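Local coordinates for protein putative pyridoxal phosphate-dependent transferase (Clostridium difficile, PDB 4DQ6) that binds pyridoxal-5'-phosphate and is probably a transferase of the aminotransferase class I and II family, with two copies in the assembly, at residues P101-L106 with I231-P236; N108-A113 with E255-L260; S129-N134 with L167-N172; K187-I192 with I217-I222. All blocks are in the same frame, centred on the assembly; numbering follows the deposited sequence.

Interaction 1 of 4, residues P101-L106 with I231-P236; sequences PAISLL and ITCMAP
Leu-106 and Ile-231 make the tight end of this contact, where helix 99-110 lies over strand 230-234. Their branches overlap while pointing opposite ways: CD1 of Leu-106 sits 3.7 Å from CG2 of Ile-231, and CD2 of Leu-106 lies 4.2 Å from CD1 of Ile-231. In Ile-231, CG1 is turned beside the backbone N (chi1 -66°), which places CG2 anti to that N, against the leucine, while CD1 continues to its second methyl. One turn earlier the packing is looser. Cys-233 points at the helix, and its SG comes 4.0 Å from CG1 of Ile-103 and, more loosely, 4.4 Å from CB of Ala-102. Thr-232, between the two strand residues, points away, as strand alternation requires. The axes of 101-106 and 231-234 run nearly antiparallel (158°) and approach to 9.9 Å. Val-250 on strand 248-251 touches both Ala-102 and Ile-231. On another side of the helix, Ser-104 and Leu-105 meet Ile-268 of the second subunit, while Pro-101 touches pyridoxal-5'-phosphate. All five touching residues are buried, so the looser end is not a solvent side. Aliphatic carbons and one thiol meet here without any polar pairing, consistent with this helix, which also reaches the cofactor, being held on the sheet here by apolar burial, not by directed bonds.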
loop_
_atom_site.group_PDB
_atom_site.type_symbol
_atom_site.label_atom_id
_atom_site.label_comp_id
_atom_site.label_asym_id
_atom_site.label_seq_id
_atom_site.Cartn_x
_atom_site.Cartn_y
_atom_site.Cartn_z
ATOM N N PRO A 101 8.662 3.088 2.956
ATOM C CA PRO A 101 8.523 1.654 2.976
ATOM C C PRO A 101 9.665 0.931 2.267
ATOM O O PRO A 101 10.179 -0.077 2.756
ATOM C CB PRO A 101 7.226 1.431 2.217
ATOM C CG PRO A 101 6.404 2.648 2.455
ATOM C CD PRO A 101 7.387 3.766 2.667
ATOM N N ALA A 102 10.039 1.417 1.073
ATOM C CA ALA A 102 11.169 0.842 0.317
ATOM C C ALA A 102 12.428 0.928 1.132
ATOM O O ALA A 102 13.183 -0.060 1.217
ATOM C CB ALA A 102 11.325 1.506 -1.083
ATOM N N ILE A 103 12.744 2.092 1.662
ATOM C CA ILE A 103 13.971 2.277 2.447
ATOM C C ILE A 103 13.992 1.359 3.656
ATOM O O ILE A 103 15.029 0.767 4.000
ATOM C CB ILE A 103 14.127 3.760 2.806
ATOM C CG1 ILE A 103 14.379 4.565 1.544
ATOM C CG2 ILE A 103 15.286 3.961 3.804
ATOM C CD1 ILE A 103 14.639 6.028 1.719
ATOM N N SER A 104 12.827 1.208 4.292
ATOM C CA SER A 104 12.729 0.362 5.476
ATOM C C SER A 104 13.040 -1.083 5.091
ATOM O O SER A 104 13.818 -1.757 5.792
ATOM C CB SER A 104 11.313 0.358 6.054
ATOM O OG SER A 104 11.239 -0.353 7.266
ATOM N N LEU A 105 12.509 -1.599 3.992
ATOM C CA LEU A 105 12.781 -2.979 3.569
ATOM C C LEU A 105 14.281 -3.098 3.190
ATOM O O LEU A 105 14.915 -4.108 3.512
ATOM C CB LEU A 105 11.880 -3.450 2.447
ATOM C CG LEU A 105 10.438 -3.615 2.828
ATOM C CD1 LEU A 105 9.708 -4.131 1.587
ATOM C CD2 LEU A 105 10.055 -4.455 3.989
ATOM N N LEU A 106 14.815 -2.114 2.452
ATOM C CA LEU A 106 16.239 -2.114 2.077
ATOM C C LEU A 106 17.119 -2.226 3.309
ATOM O O LEU A 106 18.116 -2.973 3.321
ATOM C CB LEU A 106 16.594 -0.896 1.254
ATOM C CG LEU A 106 16.033 -0.849 -0.192
ATOM C CD1 LEU A 106 16.189 0.538 -0.803
ATOM C CD2 LEU A 106 16.757 -1.935 -1.004
ATOM N N ILE A 231 21.314 2.912 -4.809
ATOM C CA ILE A 231 19.920 2.528 -5.017
ATOM C C ILE A 231 19.124 3.835 -4.882
ATOM O O ILE A 231 19.399 4.611 -3.982
ATOM C CB ILE A 231 19.510 1.529 -3.930
ATOM C CG1 ILE A 231 20.312 0.235 -4.125
ATOM C CG2 ILE A 231 18.012 1.243 -3.937
ATOM C CD1 ILE A 231 20.241 -0.774 -2.969
ATOM N N THR A 232 18.206 4.079 -5.804
ATOM C CA THR A 232 17.502 5.370 -5.907
ATOM C C THR A 232 16.010 5.259 -5.771
ATOM O O THR A 232 15.380 4.395 -6.400
ATOM C CB THR A 232 17.787 6.007 -7.270
ATOM O OG1 THR A 232 19.223 6.023 -7.502
ATOM C CG2 THR A 232 17.332 7.423 -7.354
ATOM N N CYS A 233 15.427 6.076 -4.902
ATOM C CA CYS A 233 13.982 6.130 -4.712
ATOM C C CYS A 233 13.473 7.443 -5.309
ATOM O O CYS A 233 14.042 8.492 -5.032
ATOM C CB CYS A 233 13.590 6.094 -3.263
ATOM S SG CYS A 233 14.119 4.606 -2.426
ATOM N N MET A 234 12.444 7.349 -6.148
ATOM C CA MET A 234 11.761 8.495 -6.802
ATOM C C MET A 234 10.279 8.228 -6.832
ATOM O O MET A 234 9.851 7.118 -6.551
ATOM C CB MET A 234 12.277 8.770 -8.187
ATOM C CG MET A 234 13.724 9.356 -8.233
ATOM S SD MET A 234 14.303 9.367 -9.962
ATOM C CE MET A 234 15.738 10.483 -9.881
ATOM N N ALA A 235 9.478 9.231 -7.205
ATOM C CA ALA A 235 8.039 9.026 -7.212
ATOM C C ALA A 235 7.449 10.191 -7.988
ATOM O O ALA A 235 8.075 11.244 -8.060
ATOM C CB ALA A 235 7.457 9.058 -5.810
ATOM N N PRO A 236 6.218 10.060 -8.521
ATOM C CA PRO A 236 5.487 11.194 -9.049
ATOM C C PRO A 236 4.767 12.021 -8.006
ATOM O O PRO A 236 4.157 13.038 -8.350
ATOM C CB PRO A 236 4.490 10.519 -9.946
ATOM C CG PRO A 236 4.143 9.262 -9.270
ATOM C CD PRO A 236 5.482 8.809 -8.740
#

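Interaction 2 of 4, residues N108-A113 with E255-L260; sequences NELTKA and EKDYKL
Glu-109 and Leu-110, in the last turn of helix 99-110, reach Leu-260 and Asp-257 on helix 255-267. Just before them, Asn-108 sends ND2 to OE2 of Glu-109 (3.0 Å), arriving from above the carboxylate plane, 52° out of it. OE2 also makes a salt bridge with Arg-267, so this oxygen is held twice. The Glu-109 chain bends at chi2 (-54°), bringing OE1 to a water that donates a weak bond to it at 2.8 Å and a second bond to O of Leu-260 at 2.7 Å. The backbone O of Glu-109 lies 3.9 Å from CD1 of Leu-260. This is helix-to-helix packing on one face of the mixed sheet of the large domain: Leu-110 and Asp-257 both also rest on Ile-231 of strand 230-234. Leu-110 then extends CD2 toward helix 255-267, 3.7 Å from CD1 of Leu-260, the two leucines crossing at a slant. The same CD2 lies 3.8 Å from OD1 of Asp-257, whose side chain runs at about a right angle to the leucine and whose OD2 pairs with Lys-199. At Thr-111 the chain leaves helical geometry, and OG1 turns back to bond with O of Ile-107.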
loop_
_atom_site.group_PDB
_atom_site.type_symbol
_atom_site.label_atom_id
_atom_site.label_comp_id
_atom_site.label_asym_id
_atom_site.label_seq_id
_atom_site.Cartn_x
_atom_site.Cartn_y
_atom_site.Cartn_z
ATOM N N ASN A 108 16.376 -3.469 6.350
ATOM C CA ASN A 108 16.273 -4.812 6.870
ATOM C C ASN A 108 17.064 -5.847 6.071
ATOM O O ASN A 108 17.709 -6.758 6.693
ATOM C CB ASN A 108 14.818 -5.257 6.951
ATOM C CG ASN A 108 14.664 -6.535 7.738
ATOM O OD1 ASN A 108 14.934 -6.591 8.974
ATOM N ND2 ASN A 108 14.314 -7.599 7.035
ATOM N N GLU A 109 17.073 -5.743 4.747
ATOM C CA GLU A 109 17.689 -6.760 3.869
ATOM C C GLU A 109 19.194 -6.560 3.648
ATOM O O GLU A 109 19.911 -7.551 3.455
ATOM C CB GLU A 109 16.976 -6.846 2.520
ATOM C CG GLU A 109 15.491 -7.176 2.558
ATOM C CD GLU A 109 15.185 -8.452 3.349
ATOM O OE1 GLU A 109 15.909 -9.493 3.209
ATOM O OE2 GLU A 109 14.237 -8.432 4.180
ATOM N N LEU A 110 19.655 -5.311 3.689
ATOM C CA LEU A 110 21.058 -4.968 3.391
ATOM C C LEU A 110 21.948 -4.907 4.594
ATOM O O LEU A 110 23.187 -4.838 4.446
ATOM C CB LEU A 110 21.130 -3.607 2.660
ATOM C CG LEU A 110 20.599 -3.583 1.241
ATOM C CD1 LEU A 110 20.427 -2.166 0.681
ATOM C CD2 LEU A 110 21.454 -4.455 0.327
ATOM N N THR A 111 21.382 -4.982 5.785
ATOM C CA THR A 111 22.109 -4.822 7.041
ATOM C C THR A 111 21.585 -5.822 8.048
ATOM O O THR A 111 20.522 -6.458 7.822
ATOM C CB THR A 111 21.998 -3.402 7.641
ATOM O OG1 THR A 111 20.634 -3.102 7.974
ATOM C CG2 THR A 111 22.532 -2.363 6.674
ATOM N N LYS A 112 22.306 -5.968 9.146
ATOM C CA LYS A 112 21.850 -6.793 10.288
ATOM C C LYS A 112 21.579 -5.855 11.445
ATOM O O LYS A 112 22.044 -4.690 11.453
ATOM C CB LYS A 112 22.893 -7.861 10.709
ATOM C CG LYS A 112 24.165 -7.331 11.261
ATOM C CD LYS A 112 25.087 -8.497 11.634
ATOM C CE LYS A 112 26.471 -8.015 12.077
ATOM N NZ LYS A 112 27.012 -6.860 11.254
ATOM N N ALA A 113 20.850 -6.374 12.424
ATOM C CA ALA A 113 20.566 -5.656 13.663
ATOM C C ALA A 113 21.781 -4.957 14.241
ATOM O O ALA A 113 22.856 -5.530 14.249
ATOM C CB ALA A 113 19.958 -6.595 14.686
ATOM N N GLU A 255 21.577 -6.499 -9.864
ATOM C CA GLU A 255 20.542 -7.526 -9.796
ATOM C C GLU A 255 20.415 -8.205 -8.432
ATOM O O GLU A 255 19.357 -8.698 -8.081
ATOM C CB GLU A 255 20.671 -8.576 -10.894
ATOM C CG GLU A 255 21.961 -9.321 -10.952
ATOM C CD GLU A 255 22.169 -9.835 -12.368
ATOM O OE1 GLU A 255 21.171 -10.363 -12.945
ATOM O OE2 GLU A 255 23.305 -9.699 -12.898
ATOM N N LYS A 256 21.491 -8.245 -7.664
ATOM C CA LYS A 256 21.414 -8.850 -6.312
ATOM C C LYS A 256 20.633 -8.015 -5.314
ATOM O O LYS A 256 19.900 -8.561 -4.502
ATOM C CB LYS A 256 22.782 -9.100 -5.725
ATOM C CG LYS A 256 23.609 -10.065 -6.530
ATOM C CD LYS A 256 24.976 -10.220 -5.893
ATOM C CE LYS A 256 24.913 -10.918 -4.534
ATOM N NZ LYS A 256 26.215 -11.613 -4.243
ATOM N N ASP A 257 20.790 -6.702 -5.419
ATOM C CA ASP A 257 19.911 -5.750 -4.697
ATOM C C ASP A 257 18.464 -5.824 -5.151
ATOM O O ASP A 257 17.535 -5.811 -4.306
ATOM C CB ASP A 257 20.382 -4.309 -4.896
ATOM C CG ASP A 257 21.722 -4.016 -4.292
ATOM O OD1 ASP A 257 22.227 -4.725 -3.337
ATOM O OD2 ASP A 257 22.284 -2.986 -4.737
ATOM N N TYR A 258 18.264 -5.894 -6.475
ATOM C CA TYR A 258 16.919 -6.025 -6.980
ATOM C C TYR A 258 16.240 -7.224 -6.331
ATOM O O TYR A 258 15.092 -7.161 -5.864
ATOM C CB TYR A 258 16.936 -6.102 -8.507
ATOM C CG TYR A 258 15.605 -6.202 -9.126
ATOM C CD1 TYR A 258 14.943 -7.404 -9.118
ATOM C CD2 TYR A 258 15.005 -5.107 -9.739
ATOM C CE1 TYR A 258 13.705 -7.533 -9.681
ATOM C CE2 TYR A 258 13.749 -5.235 -10.273
ATOM C CZ TYR A 258 13.119 -6.449 -10.236
ATOM O OH TYR A 258 11.857 -6.654 -10.782
ATOM N N LYS A 259 16.938 -8.348 -6.346
ATOM C CA LYS A 259 16.336 -9.571 -5.864
ATOM C C LYS A 259 15.997 -9.463 -4.399
ATOM O O LYS A 259 14.981 -9.940 -3.971
ATOM C CB LYS A 259 17.260 -10.779 -6.065
ATOM C CG LYS A 259 16.695 -12.042 -5.443
ATOM C CD LYS A 259 17.524 -13.279 -5.759
ATOM C CE LYS A 259 16.632 -14.510 -5.793
ATOM N NZ LYS A 259 16.119 -14.887 -4.458
ATOM N N LEU A 260 16.882 -8.853 -3.628
ATOM C CA LEU A 260 16.644 -8.754 -2.209
ATOM C C LEU A 260 15.392 -7.942 -1.917
ATOM O O LEU A 260 14.602 -8.306 -1.076
ATOM C CB LEU A 260 17.797 -8.035 -1.540
ATOM C CG LEU A 260 19.034 -8.801 -1.103
ATOM C CD1 LEU A 260 19.893 -7.767 -0.419
ATOM C CD2 LEU A 260 18.696 -9.933 -0.151
HETATM O O HOH W 1 14.785 -10.287 0.800
#

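Interaction 3 of 4, residues S129-N134 with L167-N172; sequences SVVKNN and LFILCN
Ile-169 reaches from strand 165-171 to Val-130 and Val-131 of helix 126-133. That helix is the middle of a beta-alpha-beta crossover, joining the parallel neighbours 116-119 and 137-140 at one side of the seven-stranded sheet. From CB, which points toward the helix, the isoleucine splits. Its CG2 branch stays beside the carbonyl carbon and heads to helix 99-110, where CG2 lies 4.4 Å from CD1 of Ile-103. Its CG1 branch turns beside the backbone N (chi1 -46°) and carries the tip to the two valines. CD1 then comes 4.0 Å from CG2 of Val-131 and, more loosely, 4.5 Å from CG1 of Val-130; CG2 of Ile-103 stands 4.1 Å from the same methyl. The side chains of Val-131 and Ile-169 run side by side in opposing senses, and Ile-117 of strand 116-119 touches both. Farther along the strand, Cys-171 contacts pyridoxal-5'-phosphate, and at the helix Val-130 packs against Arg-267 of the second subunit. Asn-134 folds back on the helix: its ND2, also bonded to OG of Ser-104, donates to O of Val-130 at 2.8 Å with a nearly straight N-H (165°), from a position tilted 21° off the carbonyl plane.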
loop_
_atom_site.group_PDB
_atom_site.type_symbol
_atom_site.label_atom_id
_atom_site.label_comp_id
_atom_site.label_asym_id
_atom_site.label_seq_id
_atom_site.Cartn_x
_atom_site.Cartn_y
_atom_site.Cartn_z
ATOM N N SER A 129 13.917 8.016 12.091
ATOM C CA SER A 129 13.100 6.993 12.678
ATOM C C SER A 129 13.170 5.673 11.946
ATOM O O SER A 129 13.030 4.618 12.574
ATOM C CB SER A 129 11.665 7.449 12.853
ATOM O OG SER A 129 11.140 7.901 11.679
ATOM N N VAL A 130 13.335 5.677 10.619
ATOM C CA VAL A 130 13.341 4.408 9.898
ATOM C C VAL A 130 14.551 3.563 10.294
ATOM O O VAL A 130 14.452 2.343 10.381
ATOM C CB VAL A 130 13.236 4.578 8.356
ATOM C CG1 VAL A 130 14.568 5.027 7.745
ATOM C CG2 VAL A 130 12.716 3.260 7.725
ATOM N N VAL A 131 15.652 4.208 10.656
ATOM C CA VAL A 131 16.829 3.467 11.077
ATOM C C VAL A 131 16.608 2.851 12.473
ATOM O O VAL A 131 16.843 1.638 12.701
ATOM C CB VAL A 131 18.086 4.368 11.016
ATOM C CG1 VAL A 131 19.278 3.695 11.716
ATOM C CG2 VAL A 131 18.389 4.747 9.545
ATOM N N LYS A 132 16.082 3.683 13.361
ATOM C CA LYS A 132 15.803 3.303 14.741
ATOM C C LYS A 132 14.703 2.246 14.859
ATOM O O LYS A 132 14.801 1.290 15.679
ATOM C CB LYS A 132 15.459 4.517 15.575
ATOM C CG LYS A 132 16.666 5.435 15.725
ATOM C CD LYS A 132 16.363 6.675 16.535
ATOM C CE LYS A 132 17.669 7.415 16.867
ATOM N NZ LYS A 132 17.332 8.819 17.232
ATOM N N ASN A 133 13.645 2.401 14.060
ATOM C CA ASN A 133 12.518 1.495 14.136
ATOM C C ASN A 133 12.843 0.129 13.513
ATOM O O ASN A 133 12.123 -0.858 13.740
ATOM C CB ASN A 133 11.329 2.074 13.398
ATOM C CG ASN A 133 10.690 3.259 14.095
ATOM O OD1 ASN A 133 10.838 3.456 15.286
ATOM N ND2 ASN A 133 9.904 4.026 13.314
ATOM N N ASN A 134 13.942 0.068 12.771
ATOM C CA ASN A 134 14.544 -1.200 12.344
ATOM C C ASN A 134 15.688 -1.727 13.210
ATOM O O ASN A 134 16.321 -2.659 12.777
ATOM C CB ASN A 134 15.050 -1.091 10.907
ATOM C CG ASN A 134 13.957 -1.238 9.904
ATOM O OD1 ASN A 134 13.498 -2.349 9.661
ATOM N ND2 ASN A 134 13.551 -0.134 9.311
ATOM N N LEU A 167 25.549 1.637 5.332
ATOM C CA LEU A 167 24.646 2.355 4.387
ATOM C C LEU A 167 24.675 3.832 4.697
ATOM O O LEU A 167 24.810 4.225 5.864
ATOM C CB LEU A 167 23.106 1.946 4.454
ATOM C CG LEU A 167 22.699 0.505 4.156
ATOM C CD1 LEU A 167 21.194 0.260 4.390
ATOM C CD2 LEU A 167 23.045 0.189 2.700
ATOM N N PHE A 168 24.478 4.635 3.640
ATOM C CA PHE A 168 24.362 6.068 3.734
ATOM C C PHE A 168 23.071 6.462 3.082
ATOM O O PHE A 168 22.854 6.080 1.896
ATOM C CB PHE A 168 25.590 6.743 3.061
ATOM C CG PHE A 168 25.635 8.249 3.233
ATOM C CD1 PHE A 168 24.761 9.054 2.511
ATOM C CD2 PHE A 168 26.584 8.866 4.113
ATOM C CE1 PHE A 168 24.819 10.429 2.662
ATOM C CE2 PHE A 168 26.601 10.246 4.274
ATOM C CZ PHE A 168 25.712 11.010 3.539
ATOM N N ILE A 169 22.231 7.184 3.830
ATOM C CA ILE A 169 20.964 7.596 3.230
ATOM C C ILE A 169 21.095 9.094 2.873
ATOM O O ILE A 169 21.274 9.932 3.777
ATOM C CB ILE A 169 19.723 7.354 4.143
ATOM C CG1 ILE A 169 19.706 5.971 4.779
ATOM C CG2 ILE A 169 18.422 7.621 3.335
ATOM C CD1 ILE A 169 18.481 5.661 5.628
ATOM N N LEU A 170 21.024 9.389 1.574
ATOM C CA LEU A 170 21.297 10.693 1.043
ATOM C C LEU A 170 19.911 11.253 0.646
ATOM O O LEU A 170 19.019 10.527 0.083
ATOM C CB LEU A 170 22.178 10.622 -0.209
ATOM C CG LEU A 170 22.205 11.799 -1.196
ATOM C CD1 LEU A 170 22.953 12.943 -0.515
ATOM C CD2 LEU A 170 22.865 11.429 -2.504
ATOM N N CYS A 171 19.657 12.539 0.958
ATOM C CA CYS A 171 18.490 13.241 0.460
ATOM C C CYS A 171 18.897 14.224 -0.629
ATOM O O CYS A 171 19.678 15.115 -0.356
ATOM C CB CYS A 171 17.832 13.969 1.641
ATOM S SG CYS A 171 16.101 14.411 1.420
ATOM N N ASN A 172 18.357 14.064 -1.856
ATOM C CA ASN A 172 18.788 14.843 -3.036
ATOM C C ASN A 172 17.668 15.066 -3.991
ATOM O O ASN A 172 17.363 14.173 -4.716
ATOM C CB ASN A 172 19.955 14.013 -3.667
ATOM C CG ASN A 172 20.509 14.539 -4.976
ATOM O OD1 ASN A 172 20.719 15.700 -5.093
ATOM N ND2 ASN A 172 20.861 13.610 -5.939
#

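Interaction 4 of 4, residues K187-I192 with I217-I222; sequences KKLGDI and IPMASI
Leu-189 and Met-219 meet at about a right angle, the methionine's tip coming up against one leucine branch. Met-219 starts with CG anti to the backbone N (chi1 171°), then bends at chi2 and chi3, which curls CE round to lie 3.7 Å from CD2 of Leu-189. The same methyl stands 4.1 Å from N of Gly-190, a residue with no side chain to hold it off. Lys-187 and Ile-222 are set differently: the aliphatic part of the lysine passes at a slant over the isoleucine, and CG2 of Ile-222 lies 3.9 Å from both CG and CE of Lys-187. This pair forms the outer side of the contact, with the lysine exposed, while Met-219 and Leu-189 are buried and share Leu-170 of strand 165-171 as a floor. The loop is braced by Ser-221, whose OG donates to O of Pro-218 at 2.7 Å, in the carbonyl plane and on a lone pair; its backbone N bonds to that same oxygen. Helix 183-195 links the parallel strands 165-171 and 199-203, a beta-alpha-beta crossover on the sheet face opposite Ile-169, as in the three-layer large domain of fold type I pyridoxal-phosphate proteins.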
loop_
_atom_site.group_PDB
_atom_site.type_symbol
_atom_site.label_atom_id
_atom_site.label_comp_id
_atom_site.label_asym_id
_atom_site.label_seq_id
_atom_site.Cartn_x
_atom_site.Cartn_y
_atom_site.Cartn_z
ATOM N N LYS A 187 30.028 13.745 -6.275
ATOM C CA LYS A 187 31.254 12.943 -6.514
ATOM C C LYS A 187 32.066 12.807 -5.267
ATOM O O LYS A 187 32.555 11.728 -4.969
ATOM C CB LYS A 187 32.121 13.621 -7.554
ATOM C CG LYS A 187 31.587 13.457 -8.952
ATOM C CD LYS A 187 32.372 14.348 -9.926
ATOM C CE LYS A 187 32.348 13.755 -11.321
ATOM N NZ LYS A 187 33.621 14.108 -12.013
ATOM N N LYS A 188 32.223 13.902 -4.531
ATOM C CA LYS A 188 33.049 13.800 -3.309
ATOM C C LYS A 188 32.437 12.822 -2.316
ATOM O O LYS A 188 33.125 11.990 -1.735
ATOM C CB LYS A 188 33.271 15.179 -2.717
ATOM C CG LYS A 188 34.410 15.203 -1.702
ATOM C CD LYS A 188 34.808 16.643 -1.433
ATOM C CE LYS A 188 35.616 16.767 -0.171
ATOM N NZ LYS A 188 37.007 16.330 -0.409
ATOM N N LEU A 189 31.124 12.854 -2.138
ATOM C CA LEU A 189 30.433 11.919 -1.245
ATOM C C LEU A 189 30.544 10.491 -1.749
ATOM O O LEU A 189 30.780 9.563 -0.984
ATOM C CB LEU A 189 28.938 12.291 -1.110
ATOM C CG LEU A 189 28.009 11.343 -0.346
ATOM C CD1 LEU A 189 28.528 11.213 1.114
ATOM C CD2 LEU A 189 26.541 11.859 -0.582
ATOM N N GLY A 190 30.292 10.288 -3.036
ATOM C CA GLY A 190 30.200 8.941 -3.540
ATOM C C GLY A 190 31.572 8.284 -3.522
ATOM O O GLY A 190 31.659 7.087 -3.365
ATOM N N ASP A 191 32.612 9.090 -3.681
ATOM C CA ASP A 191 33.982 8.572 -3.587
ATOM C C ASP A 191 34.283 8.087 -2.198
ATOM O O ASP A 191 34.894 7.020 -2.028
ATOM C CB ASP A 191 34.970 9.659 -3.980
ATOM C CG ASP A 191 35.064 9.835 -5.460
ATOM O OD1 ASP A 191 34.548 8.967 -6.206
ATOM O OD2 ASP A 191 35.697 10.838 -5.891
ATOM N N ILE A 192 33.889 8.856 -1.197
ATOM C CA ILE A 192 34.039 8.417 0.188
ATOM C C ILE A 192 33.347 7.076 0.416
ATOM O O ILE A 192 33.886 6.137 0.949
ATOM C CB ILE A 192 33.500 9.481 1.180
ATOM C CG1 ILE A 192 34.406 10.722 1.157
ATOM C CG2 ILE A 192 33.459 8.928 2.603
ATOM C CD1 ILE A 192 33.850 11.893 1.942
ATOM N N ILE A 217 20.873 16.190 -10.354
ATOM C CA ILE A 217 21.817 15.137 -10.779
ATOM C C ILE A 217 21.552 13.878 -9.956
ATOM O O ILE A 217 21.839 13.875 -8.758
ATOM C CB ILE A 217 23.275 15.569 -10.488
ATOM C CG1 ILE A 217 23.595 16.930 -11.095
ATOM C CG2 ILE A 217 24.255 14.489 -10.928
ATOM C CD1 ILE A 217 23.428 17.035 -12.581
ATOM N N PRO A 218 21.015 12.816 -10.542
ATOM C CA PRO A 218 20.847 11.585 -9.818
ATOM C C PRO A 218 22.246 11.104 -9.445
ATOM O O PRO A 218 23.133 11.005 -10.300
ATOM C CB PRO A 218 20.104 10.673 -10.817
ATOM C CG PRO A 218 19.477 11.656 -11.773
ATOM C CD PRO A 218 20.416 12.769 -11.872
ATOM N N MET A 219 22.400 10.703 -8.194
ATOM C CA MET A 219 23.685 10.213 -7.788
ATOM C C MET A 219 24.166 9.045 -8.636
ATOM O O MET A 219 25.344 8.930 -9.001
ATOM C CB MET A 219 23.591 9.809 -6.322
ATOM C CG MET A 219 24.795 9.069 -5.757
ATOM S SD MET A 219 26.377 9.980 -5.704
ATOM C CE MET A 219 26.346 10.504 -3.988
ATOM N N ALA A 220 23.263 8.127 -8.917
ATOM C CA ALA A 220 23.607 6.931 -9.687
ATOM C C ALA A 220 23.969 7.230 -11.134
ATOM O O ALA A 220 24.518 6.353 -11.809
ATOM C CB ALA A 220 22.402 5.980 -9.685
ATOM N N SER A 221 23.683 8.437 -11.621
ATOM C CA SER A 221 23.870 8.803 -13.023
ATOM C C SER A 221 25.300 9.274 -13.353
ATOM O O SER A 221 25.652 9.486 -14.512
ATOM C CB SER A 221 22.883 9.911 -13.436
ATOM O OG SER A 221 23.264 11.192 -12.947
ATOM N N ILE A 222 26.095 9.490 -12.311
ATOM C CA ILE A 222 27.395 10.180 -12.470
ATOM C C ILE A 222 28.474 9.312 -13.136
ATOM O O ILE A 222 29.266 9.813 -13.943
ATOM C CB ILE A 222 27.878 10.727 -11.122
ATOM C CG1 ILE A 222 26.888 11.806 -10.679
ATOM C CG2 ILE A 222 29.317 11.297 -11.207
ATOM C CD1 ILE A 222 27.167 12.297 -9.264
#

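From the N terminus, helix 99-110 opens interactions 1 and 2 in turn. Interaction 3 opens at 129-134 and is the first to close, at strand 165-171; interaction 4 follows in series, from helix 183-195 to the loop ahead of helix 224-228. Only then does interaction 1 close at 231-236, and interaction 2 at 255-260. Interactions 1 and 2 therefore cross, and both span 3 and 4. Interactions 1 and 3 set helices on one sheet face, where interaction 2 packs two helices together; they meet through Ile-231 with Asp-257, Ile-103 with Ile-169, and Thr-111 with Leu-167. Interaction 4, on the other face, meets interaction 3 through Leu-170 and Asn-172 and interaction 1 through Ala-220 with Thr-232.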